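Amorpha-4,11-diene synthase (Artemisia annua, PDB 4GAX) is a sesquiterpene synthase, here an engineered alpha-bisabolol synthase variant, which probably cyclises farnesyl diphosphate with the help of divalent metal ions. Local coordinates at residues A[60-64]-A[95-99]; A[136-140]-A[174-178]; A[168-172]-A[505-509]; A[188-192]-A[206-210]. All coordinates share one frame; numbering follows the deposited sequence.

Contact 1: A[60-64]-A[95-99]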
loop_
_atom_site.group_PDB
_atom_site.type_symbol
_atom_site.label_atom_id
_atom_site.label_comp_id
_atom_site.label_asym_id
_atom_site.label_seq_id
_atom_site.Cartn_x
_atom_site.Cartn_y
_atom_site.Cartn_z
ATOM N N LYS A 60 -18.755 5.914 -19.311
ATOM C CA LYS A 60 -17.368 5.687 -19.720
ATOM C C LYS A 60 -16.999 6.418 -21.006
ATOM O O LYS A 60 -15.925 7.023 -21.099
ATOM C CB LYS A 60 -17.103 4.190 -19.907
ATOM C CG LYS A 60 -16.259 3.580 -18.809
ATOM C CD LYS A 60 -17.038 2.575 -17.977
ATOM C CE LYS A 60 -16.784 1.155 -18.451
ATOM N NZ LYS A 60 -15.559 1.080 -19.298
ATOM N N LYS A 61 -17.889 6.360 -21.992
ATOM C CA LYS A 61 -17.645 7.011 -23.275
ATOM C C LYS A 61 -17.631 8.533 -23.154
ATOM O O LYS A 61 -16.896 9.217 -23.873
ATOM C CB LYS A 61 -18.710 6.602 -24.293
ATOM C CG LYS A 61 -18.906 5.102 -24.435
ATOM C CD LYS A 61 -19.842 4.802 -25.600
ATOM C CE LYS A 61 -20.331 3.362 -25.570
ATOM N NZ LYS A 61 -21.800 3.296 -25.305
ATOM N N GLU A 62 -18.474 9.078 -22.285
ATOM C CA GLU A 62 -18.479 10.520 -22.071
ATOM C C GLU A 62 -17.139 10.942 -21.471
ATOM O O GLU A 62 -16.575 11.970 -21.845
ATOM C CB GLU A 62 -19.602 10.932 -21.117
ATOM C CG GLU A 62 -21.001 10.575 -21.575
ATOM C CD GLU A 62 -22.064 11.091 -20.613
ATOM O OE1 GLU A 62 -21.895 12.220 -20.090
ATOM O OE2 GLU A 62 -23.057 10.366 -20.371
ATOM N N VAL A 63 -16.636 10.150 -20.527
ATOM C CA VAL A 63 -15.348 10.449 -19.900
ATOM C C VAL A 63 -14.174 10.297 -20.873
ATOM O O VAL A 63 -13.228 11.093 -20.844
ATOM C CB VAL A 63 -15.114 9.581 -18.641
ATOM C CG1 VAL A 63 -13.734 9.861 -18.025
ATOM C CG2 VAL A 63 -16.220 9.849 -17.610
ATOM N N ARG A 64 -14.223 9.290 -21.739
ATOM C CA ARG A 64 -13.175 9.167 -22.753
ATOM C C ARG A 64 -13.138 10.416 -23.607
ATOM O O ARG A 64 -12.064 10.952 -23.879
ATOM C CB ARG A 64 -13.380 7.942 -23.631
ATOM C CG ARG A 64 -13.123 6.672 -22.897
ATOM C CD ARG A 64 -13.059 5.492 -23.834
ATOM N NE ARG A 64 -12.844 4.274 -23.069
ATOM C CZ ARG A 64 -13.782 3.366 -22.829
ATOM N NH1 ARG A 64 -15.002 3.518 -23.330
ATOM N NH2 ARG A 64 -13.485 2.288 -22.111
ATOM N N LEU A 95 -10.474 2.255 -15.030
ATOM C CA LEU A 95 -11.359 2.250 -16.195
ATOM C C LEU A 95 -10.708 2.927 -17.396
ATOM O O LEU A 95 -11.116 2.704 -18.527
ATOM C CB LEU A 95 -12.670 2.974 -15.882
ATOM C CG LEU A 95 -13.587 2.348 -14.827
ATOM C CD1 LEU A 95 -14.845 3.184 -14.737
ATOM C CD2 LEU A 95 -13.932 0.913 -15.205
ATOM N N PHE A 96 -9.693 3.749 -17.147
ATOM C CA PHE A 96 -9.093 4.560 -18.208
ATOM C C PHE A 96 -7.568 4.486 -18.206
ATOM O O PHE A 96 -6.882 5.503 -18.388
ATOM C CB PHE A 96 -9.537 6.011 -18.033
ATOM C CG PHE A 96 -11.024 6.166 -17.932
ATOM C CD1 PHE A 96 -11.809 6.083 -19.064
ATOM C CD2 PHE A 96 -11.640 6.372 -16.704
ATOM C CE1 PHE A 96 -13.200 6.224 -18.992
ATOM C CE2 PHE A 96 -13.029 6.514 -16.618
ATOM C CZ PHE A 96 -13.806 6.434 -17.768
ATOM N N GLU A 97 -7.054 3.276 -18.000
ATOM C CA GLU A 97 -5.626 3.035 -17.864
ATOM C C GLU A 97 -4.875 3.516 -19.090
ATOM O O GLU A 97 -3.920 4.304 -18.984
ATOM C CB GLU A 97 -5.367 1.540 -17.669
ATOM C CG GLU A 97 -4.297 1.228 -16.655
ATOM C CD GLU A 97 -4.702 1.639 -15.249
ATOM O OE1 GLU A 97 -5.493 0.907 -14.618
ATOM O OE2 GLU A 97 -4.234 2.695 -14.771
ATOM N N GLN A 98 -5.302 3.038 -20.255
ATOM C CA GLN A 98 -4.621 3.401 -21.491
ATOM C C GLN A 98 -4.733 4.899 -21.735
ATOM O O GLN A 98 -3.758 5.545 -22.137
ATOM C CB GLN A 98 -5.172 2.608 -22.686
ATOM C CG GLN A 98 -4.272 2.666 -23.936
ATOM C CD GLN A 98 -4.454 3.950 -24.737
ATOM O OE1 GLN A 98 -5.505 4.596 -24.657
ATOM N NE2 GLN A 98 -3.428 4.331 -25.508
ATOM N N GLU A 99 -5.920 5.451 -21.496
ATOM C CA GLU A 99 -6.158 6.868 -21.795
ATOM C C GLU A 99 -5.287 7.756 -20.914
ATOM O O GLU A 99 -4.697 8.726 -21.393
ATOM C CB GLU A 99 -7.636 7.240 -21.636
ATOM C CG GLU A 99 -8.552 6.623 -22.684
ATOM C CD GLU A 99 -8.997 5.205 -22.349
ATOM O OE1 GLU A 99 -8.508 4.619 -21.356
ATOM O OE2 GLU A 99 -9.843 4.666 -23.098
HETATM O O HOH W 1 -11.103 2.977 -21.259
#
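V63 packs its side chain on the F96 ring. CG1 of V63 sits over one face in a CH-pi contact, 3.8 Å from the ring centroid and 26° off the normal, displaced toward the rim so that its nearest ring atom is CZ at 3.4 Å. CB of L95 lies over the opposite face, so the ring is held between its own neighbour and the valine. At the ring edge come CG of R64 and the carbonyl oxygen of K60, which is 3.5 Å from F96 CE1. K60 bends its aliphatic chain to bring CD within 4.0 Å of L95 CD1.

In the all-helical N-terminal domain, this packing seats helix 52-71 against the start of helix 97-111, where F96 takes the N-cap position; I87 and L243 also touch the phenylalanine.

R64 also makes a salt bridge. Its chain is extended from CG to NE, and NE donates to E99 OE2 at 3.0 Å on a bent bond (139°); the oxygen lies close to the guanidinium plane but is approached from above the carboxylate plane. Water 1 accepts from R64 NH2 at 2.6 Å and donates to both L95 O and E99 OE2.

Contact 2: A[136-140]-A[174-178]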
loop_
_atom_site.group_PDB
_atom_site.type_symbol
_atom_site.label_atom_id
_atom_site.label_comp_id
_atom_site.label_asym_id
_atom_site.label_seq_id
_atom_site.Cartn_x
_atom_site.Cartn_y
_atom_site.Cartn_z
ATOM N N CYS A 136 12.479 19.794 -9.422
ATOM C CA CYS A 136 11.821 20.862 -8.669
ATOM C C CYS A 136 11.889 22.253 -9.286
ATOM O O CYS A 136 11.327 23.195 -8.718
ATOM C CB CYS A 136 12.416 20.940 -7.267
ATOM S SG CYS A 136 11.805 19.653 -6.228
ATOM N N ASP A 137 12.582 22.397 -10.417
ATOM C CA ASP A 137 12.752 23.712 -11.055
ATOM C C ASP A 137 11.428 24.427 -11.278
ATOM O O ASP A 137 11.364 25.647 -11.220
ATOM C CB ASP A 137 13.459 23.590 -12.406
ATOM C CG ASP A 137 14.913 23.161 -12.273
ATOM O OD1 ASP A 137 15.434 23.147 -11.134
ATOM O OD2 ASP A 137 15.533 22.846 -13.316
ATOM N N VAL A 138 10.373 23.658 -11.530
ATOM C CA VAL A 138 9.072 24.227 -11.816
ATOM C C VAL A 138 8.587 25.102 -10.659
ATOM O O VAL A 138 7.772 26.011 -10.860
ATOM C CB VAL A 138 8.032 23.126 -12.136
ATOM C CG1 VAL A 138 7.721 22.286 -10.892
ATOM C CG2 VAL A 138 6.756 23.736 -12.707
ATOM N N PHE A 139 9.110 24.856 -9.456
ATOM C CA PHE A 139 8.669 25.610 -8.277
ATOM C C PHE A 139 9.375 26.937 -8.048
ATOM O O PHE A 139 8.932 27.743 -7.226
ATOM C CB PHE A 139 8.764 24.748 -7.019
ATOM C CG PHE A 139 7.839 23.570 -7.042
ATOM C CD1 PHE A 139 6.467 23.756 -6.952
ATOM C CD2 PHE A 139 8.339 22.278 -7.183
ATOM C CE1 PHE A 139 5.599 22.659 -6.988
ATOM C CE2 PHE A 139 7.481 21.187 -7.222
ATOM C CZ PHE A 139 6.115 21.380 -7.120
ATOM N N ASN A 140 10.464 27.164 -8.767
ATOM C CA ASN A 140 11.273 28.346 -8.517
ATOM C C ASN A 140 10.487 29.651 -8.549
ATOM O O ASN A 140 10.754 30.552 -7.756
ATOM C CB ASN A 140 12.490 28.379 -9.445
ATOM C CG ASN A 140 13.552 27.385 -9.021
ATOM O OD1 ASN A 140 13.692 27.089 -7.834
ATOM N ND2 ASN A 140 14.302 26.858 -9.985
ATOM N N GLU A 174 15.775 18.049 -1.567
ATOM C CA GLU A 174 14.975 19.022 -2.313
ATOM C C GLU A 174 14.452 20.126 -1.397
ATOM O O GLU A 174 13.319 20.069 -0.909
ATOM C CB GLU A 174 13.862 18.319 -3.107
ATOM C CG GLU A 174 14.470 17.429 -4.200
ATOM C CD GLU A 174 13.455 16.663 -5.015
ATOM O OE1 GLU A 174 12.406 16.251 -4.461
ATOM O OE2 GLU A 174 13.716 16.455 -6.223
ATOM N N ILE A 175 15.306 21.125 -1.173
ATOM C CA ILE A 175 15.059 22.139 -0.161
ATOM C C ILE A 175 13.828 22.970 -0.478
ATOM O O ILE A 175 13.116 23.407 0.444
ATOM C CB ILE A 175 16.262 23.097 0.002
ATOM C CG1 ILE A 175 17.575 22.332 -0.084
ATOM C CG2 ILE A 175 16.188 23.854 1.332
ATOM C CD1 ILE A 175 18.555 22.910 -1.090
ATOM N N ILE A 176 13.572 23.211 -1.763
ATOM C CA ILE A 176 12.402 24.024 -2.098
ATOM C C ILE A 176 11.101 23.349 -1.645
ATOM O O ILE A 176 10.147 24.037 -1.243
ATOM C CB ILE A 176 12.338 24.470 -3.575
ATOM C CG1 ILE A 176 11.242 25.525 -3.751
ATOM C CG2 ILE A 176 12.082 23.278 -4.511
ATOM C CD1 ILE A 176 11.515 26.536 -4.837
ATOM N N LEU A 177 11.073 22.014 -1.659
ATOM C CA LEU A 177 9.893 21.289 -1.158
ATOM C C LEU A 177 9.892 21.075 0.362
ATOM O O LEU A 177 8.823 20.999 0.986
ATOM C CB LEU A 177 9.702 19.955 -1.876
ATOM C CG LEU A 177 9.382 20.062 -3.363
ATOM C CD1 LEU A 177 9.411 18.655 -3.975
ATOM C CD2 LEU A 177 8.044 20.713 -3.600
ATOM N N GLU A 178 11.068 20.944 0.973
ATOM C CA GLU A 178 11.105 21.029 2.433
ATOM C C GLU A 178 10.519 22.390 2.869
ATOM O O GLU A 178 9.665 22.471 3.758
ATOM C CB GLU A 178 12.547 20.893 2.949
ATOM C CG GLU A 178 13.186 19.545 2.662
ATOM C CD GLU A 178 12.483 18.401 3.372
ATOM O OE1 GLU A 178 11.910 18.631 4.470
ATOM O OE2 GLU A 178 12.520 17.265 2.835
HETATM O O HOH W 2 14.588 18.462 -8.090
#
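C136 pushes its thiol into the corner between E174 and L177, where a loop of the all-helical N-terminal domain packs on the first turn of helix 175-194. E174 stands at the N-cap position of that helix. The tight packing is round the sulfur: SG is 3.4 Å from L177 CD1 and 3.6 Å from E174 CD, while the cysteine's CB rests 3.6 Å from I176 CG2. The other methyl of L177, CD2, lies over one face of the F139 ring in a CH-pi contact, 4.0 Å from the centroid and offset toward the rim. V138 CG1 lies over the other face, and F124 and H142 meet F139 edge-to-face.

The outer side is looser. I176 has CG1 anti to its backbone N (chi1 -169°), and CD1 beyond it comes to F139 CB and, at 3.7 Å, the amide oxygen OD1 of exposed N140; these are plain van der Waals approaches. R128 forms a salt bridge with E174 OE2, and OE1 accepts from the backbone N of V171. That same OE2 also accepts from water 2 at 2.9 Å, and the water in turn accepts the backbone N-H of C136, 2.8 Å from its N.

Contact 3: A[168-172]-A[505-509]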
loop_
_atom_site.group_PDB
_atom_site.type_symbol
_atom_site.label_atom_id
_atom_site.label_comp_id
_atom_site.label_asym_id
_atom_site.label_seq_id
_atom_site.Cartn_x
_atom_site.Cartn_y
_atom_site.Cartn_z
ATOM N N SER A 168 4.855 15.806 -0.789
ATOM C CA SER A 168 4.929 14.385 -0.416
ATOM C C SER A 168 5.743 13.525 -1.372
ATOM O O SER A 168 6.141 12.416 -1.000
ATOM C CB SER A 168 3.536 13.770 -0.306
ATOM O OG SER A 168 2.818 14.457 0.682
ATOM N N MET A 169 5.975 14.016 -2.592
ATOM C CA MET A 169 6.722 13.263 -3.598
ATOM C C MET A 169 8.192 13.606 -3.579
ATOM O O MET A 169 8.928 13.194 -4.476
ATOM C CB MET A 169 6.212 13.562 -5.022
ATOM C CG MET A 169 4.708 13.609 -5.158
ATOM S SD MET A 169 3.942 12.009 -4.890
ATOM C CE MET A 169 4.543 11.079 -6.288
ATOM N N ARG A 170 8.632 14.372 -2.592
ATOM C CA ARG A 170 10.007 14.855 -2.611
ATOM C C ARG A 170 10.993 13.752 -2.272
ATOM O O ARG A 170 10.652 12.789 -1.560
ATOM C CB ARG A 170 10.190 16.024 -1.641
ATOM C CG ARG A 170 10.212 15.637 -0.181
ATOM C CD ARG A 170 10.004 16.898 0.692
ATOM N NE ARG A 170 9.987 16.602 2.122
ATOM C CZ ARG A 170 8.954 16.069 2.776
ATOM N NH1 ARG A 170 7.847 15.741 2.128
ATOM N NH2 ARG A 170 9.040 15.843 4.084
ATOM N N VAL A 171 12.212 13.894 -2.794
ATOM C CA VAL A 171 13.320 12.996 -2.455
ATOM C C VAL A 171 14.302 13.760 -1.545
ATOM O O VAL A 171 14.081 14.951 -1.269
ATOM C CB VAL A 171 13.980 12.448 -3.748
ATOM C CG1 VAL A 171 12.891 11.891 -4.694
ATOM C CG2 VAL A 171 14.794 13.543 -4.456
ATOM N N PRO A 172 15.350 13.086 -1.032
ATOM C CA PRO A 172 16.238 13.831 -0.127
ATOM C C PRO A 172 16.961 14.977 -0.825
ATOM O O PRO A 172 17.377 14.837 -1.974
ATOM C CB PRO A 172 17.254 12.776 0.318
ATOM C CG PRO A 172 16.490 11.485 0.229
ATOM C CD PRO A 172 15.636 11.640 -1.008
ATOM N N LYS A 505 11.316 9.609 2.205
ATOM C CA LYS A 505 12.012 10.317 1.134
ATOM C C LYS A 505 12.959 9.376 0.372
ATOM O O LYS A 505 13.062 9.447 -0.861
ATOM C CB LYS A 505 12.755 11.551 1.679
ATOM C CG LYS A 505 11.824 12.760 1.911
ATOM C CD LYS A 505 12.570 14.004 2.416
ATOM C CE LYS A 505 13.162 13.773 3.792
ATOM N NZ LYS A 505 13.836 15.017 4.286
ATOM N N ASP A 506 13.658 8.509 1.102
ATOM C CA ASP A 506 14.528 7.519 0.466
ATOM C C ASP A 506 13.711 6.613 -0.447
ATOM O O ASP A 506 14.125 6.270 -1.561
ATOM C CB ASP A 506 15.227 6.663 1.528
ATOM C CG ASP A 506 16.359 7.396 2.215
ATOM O OD1 ASP A 506 17.026 8.227 1.551
ATOM O OD2 ASP A 506 16.585 7.135 3.419
ATOM N N ILE A 507 12.538 6.222 0.031
ATOM C CA ILE A 507 11.668 5.339 -0.749
ATOM C C ILE A 507 11.115 6.024 -1.996
ATOM O O ILE A 507 10.983 5.391 -3.058
ATOM C CB ILE A 507 10.529 4.796 0.133
ATOM C CG1 ILE A 507 11.113 3.765 1.107
ATOM C CG2 ILE A 507 9.436 4.153 -0.713
ATOM C CD1 ILE A 507 10.303 3.599 2.366
ATOM N N ASN A 508 10.778 7.308 -1.881
ATOM C CA ASN A 508 10.372 8.068 -3.066
ATOM C C ASN A 508 11.443 8.044 -4.132
ATOM O O ASN A 508 11.145 7.854 -5.314
ATOM C CB ASN A 508 10.025 9.525 -2.722
ATOM C CG ASN A 508 8.681 9.656 -2.024
ATOM O OD1 ASN A 508 7.843 8.736 -2.068
ATOM N ND2 ASN A 508 8.455 10.816 -1.394
ATOM N N ARG A 509 12.693 8.247 -3.726
ATOM C CA ARG A 509 13.795 8.251 -4.702
ATOM C C ARG A 509 13.894 6.899 -5.406
ATOM O O ARG A 509 13.994 6.838 -6.633
ATOM C CB ARG A 509 15.116 8.610 -4.025
ATOM C CG ARG A 509 16.348 8.675 -4.965
ATOM C CD ARG A 509 17.643 8.590 -4.136
ATOM N NE ARG A 509 17.567 7.448 -3.220
ATOM C CZ ARG A 509 17.843 7.483 -1.917
ATOM N NH1 ARG A 509 18.254 8.604 -1.335
ATOM N NH2 ARG A 509 17.711 6.379 -1.195
HETATM O O HOH W 3 11.212 16.502 5.709
#
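R170 lies against the aliphatic chain of K505, with K505 CD 3.7 Å from R170 NE and K505 CG over one face of the guanidinium. The arginine's CG sits between its backbone N and carbonyl carbon (chi1 74°), and the chain runs extended from there to NE alongside the lysine. E178 OE2 forms a salt bridge with each, to R170 NE and to K505 NZ, which probably offsets their like charges. Water 3, in the guanidinium plane, accepts from R170 NH2 at 2.8 Å and more weakly from K505 NZ.

N508 does the polar work. Its ND2 uses both hydrogens on backbone carbonyls of the loop: S168 O at 2.8 Å, with an N-H...O angle of 135°, and R170 O at 3.0 Å, almost straight at 172° and in the amide plane. OD1 accepts from W215 NE1, so three bonds fix the rotation of the amide.

Beyond the amide, V171 and P172 make van der Waals contacts with the helix. V171 CG1 lies 3.8 Å from R509 CA, and P172 CD comes 3.4 Å from K505 O. P172 CG also touches D506 OD1 and R509 NH1, two groups joined to each other by a salt bridge with weak hydrogen bonds. The whole arrangement is a domain interface: a loop of the helical N-terminal domain is docked on helix 489-513 of the class I terpene synthase fold.

Contact 4: A[188-192]-A[206-210]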
loop_
_atom_site.group_PDB
_atom_site.type_symbol
_atom_site.label_atom_id
_atom_site.label_comp_id
_atom_site.label_asym_id
_atom_site.label_seq_id
_atom_site.Cartn_x
_atom_site.Cartn_y
_atom_site.Cartn_z
ATOM N N LEU A 188 -2.066 26.338 5.762
ATOM C CA LEU A 188 -3.239 25.467 5.677
ATOM C C LEU A 188 -3.886 25.206 7.038
ATOM O O LEU A 188 -5.120 25.201 7.150
ATOM C CB LEU A 188 -2.906 24.163 4.939
ATOM C CG LEU A 188 -2.687 24.291 3.419
ATOM C CD1 LEU A 188 -2.112 23.006 2.833
ATOM C CD2 LEU A 188 -3.985 24.671 2.693
ATOM N N SER A 189 -3.063 25.012 8.075
ATOM C CA SER A 189 -3.564 24.815 9.435
ATOM C C SER A 189 -4.473 25.955 9.878
ATOM O O SER A 189 -5.563 25.729 10.434
ATOM C CB SER A 189 -2.409 24.716 10.432
ATOM O OG SER A 189 -1.753 23.472 10.320
ATOM N N ILE A 190 -4.003 27.177 9.638
ATOM C CA ILE A 190 -4.727 28.386 10.023
ATOM C C ILE A 190 -6.002 28.528 9.194
ATOM O O ILE A 190 -7.065 28.824 9.728
ATOM C CB ILE A 190 -3.882 29.651 9.778
ATOM C CG1 ILE A 190 -2.661 29.672 10.693
ATOM C CG2 ILE A 190 -4.710 30.909 10.014
ATOM C CD1 ILE A 190 -1.716 30.827 10.385
ATOM N N ILE A 191 -5.890 28.324 7.885
ATOM C CA ILE A 191 -7.040 28.490 7.007
ATOM C C ILE A 191 -8.145 27.498 7.388
ATOM O O ILE A 191 -9.316 27.859 7.465
ATOM C CB ILE A 191 -6.645 28.344 5.519
ATOM C CG1 ILE A 191 -5.691 29.472 5.124
ATOM C CG2 ILE A 191 -7.868 28.394 4.631
ATOM C CD1 ILE A 191 -5.034 29.261 3.760
ATOM N N ALA A 192 -7.770 26.256 7.663
ATOM C CA ALA A 192 -8.753 25.241 8.012
ATOM C C ALA A 192 -9.526 25.650 9.266
ATOM O O ALA A 192 -10.728 25.438 9.348
ATOM C CB ALA A 192 -8.091 23.871 8.192
ATOM N N ILE A 206 -9.045 20.110 3.950
ATOM C CA ILE A 206 -7.697 20.550 4.334
ATOM C C ILE A 206 -7.160 19.703 5.504
ATOM O O ILE A 206 -6.028 19.244 5.489
ATOM C CB ILE A 206 -7.708 22.016 4.767
ATOM C CG1 ILE A 206 -8.146 22.898 3.594
ATOM C CG2 ILE A 206 -6.328 22.444 5.285
ATOM C CD1 ILE A 206 -8.452 24.342 4.003
ATOM N N GLN A 207 -7.974 19.494 6.527
ATOM C CA GLN A 207 -7.483 18.787 7.707
ATOM C C GLN A 207 -7.195 17.313 7.424
ATOM O O GLN A 207 -6.260 16.749 7.992
ATOM C CB GLN A 207 -8.428 18.971 8.894
ATOM C CG GLN A 207 -7.803 19.745 10.074
ATOM C CD GLN A 207 -6.370 19.282 10.453
ATOM O OE1 GLN A 207 -6.051 18.078 10.462
ATOM N NE2 GLN A 207 -5.507 20.252 10.779
ATOM N N ARG A 208 -7.939 16.687 6.514
ATOM C CA ARG A 208 -7.596 15.298 6.175
ATOM C C ARG A 208 -6.237 15.247 5.477
ATOM O O ARG A 208 -5.414 14.393 5.793
ATOM C CB ARG A 208 -8.687 14.565 5.366
ATOM C CG ARG A 208 -9.112 15.207 4.055
ATOM C CD ARG A 208 -10.205 14.368 3.347
ATOM N NE ARG A 208 -9.690 13.084 2.915
ATOM C CZ ARG A 208 -9.354 12.774 1.663
ATOM N NH1 ARG A 208 -9.509 13.638 0.664
ATOM N NH2 ARG A 208 -8.866 11.575 1.410
ATOM N N ALA A 209 -5.995 16.183 4.559
ATOM C CA ALA A 209 -4.710 16.263 3.874
ATOM C C ALA A 209 -3.557 16.474 4.860
ATOM O O ALA A 209 -2.502 15.831 4.752
ATOM C CB ALA A 209 -4.736 17.376 2.827
ATOM N N LEU A 210 -3.755 17.382 5.812
ATOM C CA LEU A 210 -2.739 17.641 6.833
ATOM C C LEU A 210 -2.468 16.416 7.721
ATOM O O LEU A 210 -1.329 16.184 8.151
ATOM C CB LEU A 210 -3.152 18.841 7.695
ATOM C CG LEU A 210 -3.195 20.194 6.974
ATOM C CD1 LEU A 210 -3.650 21.304 7.922
ATOM C CD2 LEU A 210 -1.841 20.530 6.364
HETATM O O HOH W 4 -6.680 23.004 11.341
#
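Segments 188-192 and 206-210, of helices 175-194 and 200-211, run roughly antiparallel, their axes 9.8 Å apart at closest approach and crossing at -148°. They come nearest at A192 and I206, whose CA atoms are 6.1 Å apart, close to where the chain turns back from one helix to the other; A192 O accepts from S203 OG there.

I206 fits into the groove between successive turns of the facing helix. With CG1 beside the backbone N (chi1 -62°), its CG2 methyl stands anti to that nitrogen and meets L188 O at 3.5 Å, A192 CB at 3.7 Å and L188 CB at 3.8 Å. The small A192 side chain lets the isoleucine in close, and I206 CD1 reaches on to I191 CG2 at 4.1 Å. One turn along, L210 spreads its methyls: CD2 lies 4.0 Å from L188 CB, and CD1 lies 3.7 Å from S189 OG, a hydroxyl whose hydrogen-bond partner is Q185 O in its own helix.

Beside the apolar seam the link is through water. Water 4 accepts from Q207 NE2 and donates to S189 O. Helix 157-167 packs nearby, with Y164 on L188, L160 on I191 and V157 on I206. Two consecutive antiparallel helices with a short connection form an alpha-hairpin, a building unit of the helical N-terminal domain of plant terpene synthases.

Contacts 1, 2 and 4 lie within the helical N-terminal domain, whereas contact 3 joins that part of the chain to helix 489-513, more than 330 residues later. Contact 1 closes first along the chain and stands apart, its centre 30 to 33 Å from the centres of the others. Contacts 2 and 3 alternate in sequence and touch, their centres 13 Å apart: E178, on helix 175-194, links the two contacts. Helix 175-194 also serves contact 4, centred 21 Å from contact 2 and nested inside the loop that contact 3 closes. One helix thus connects the packing inside the N-terminal domain with its docking onto the class I domain.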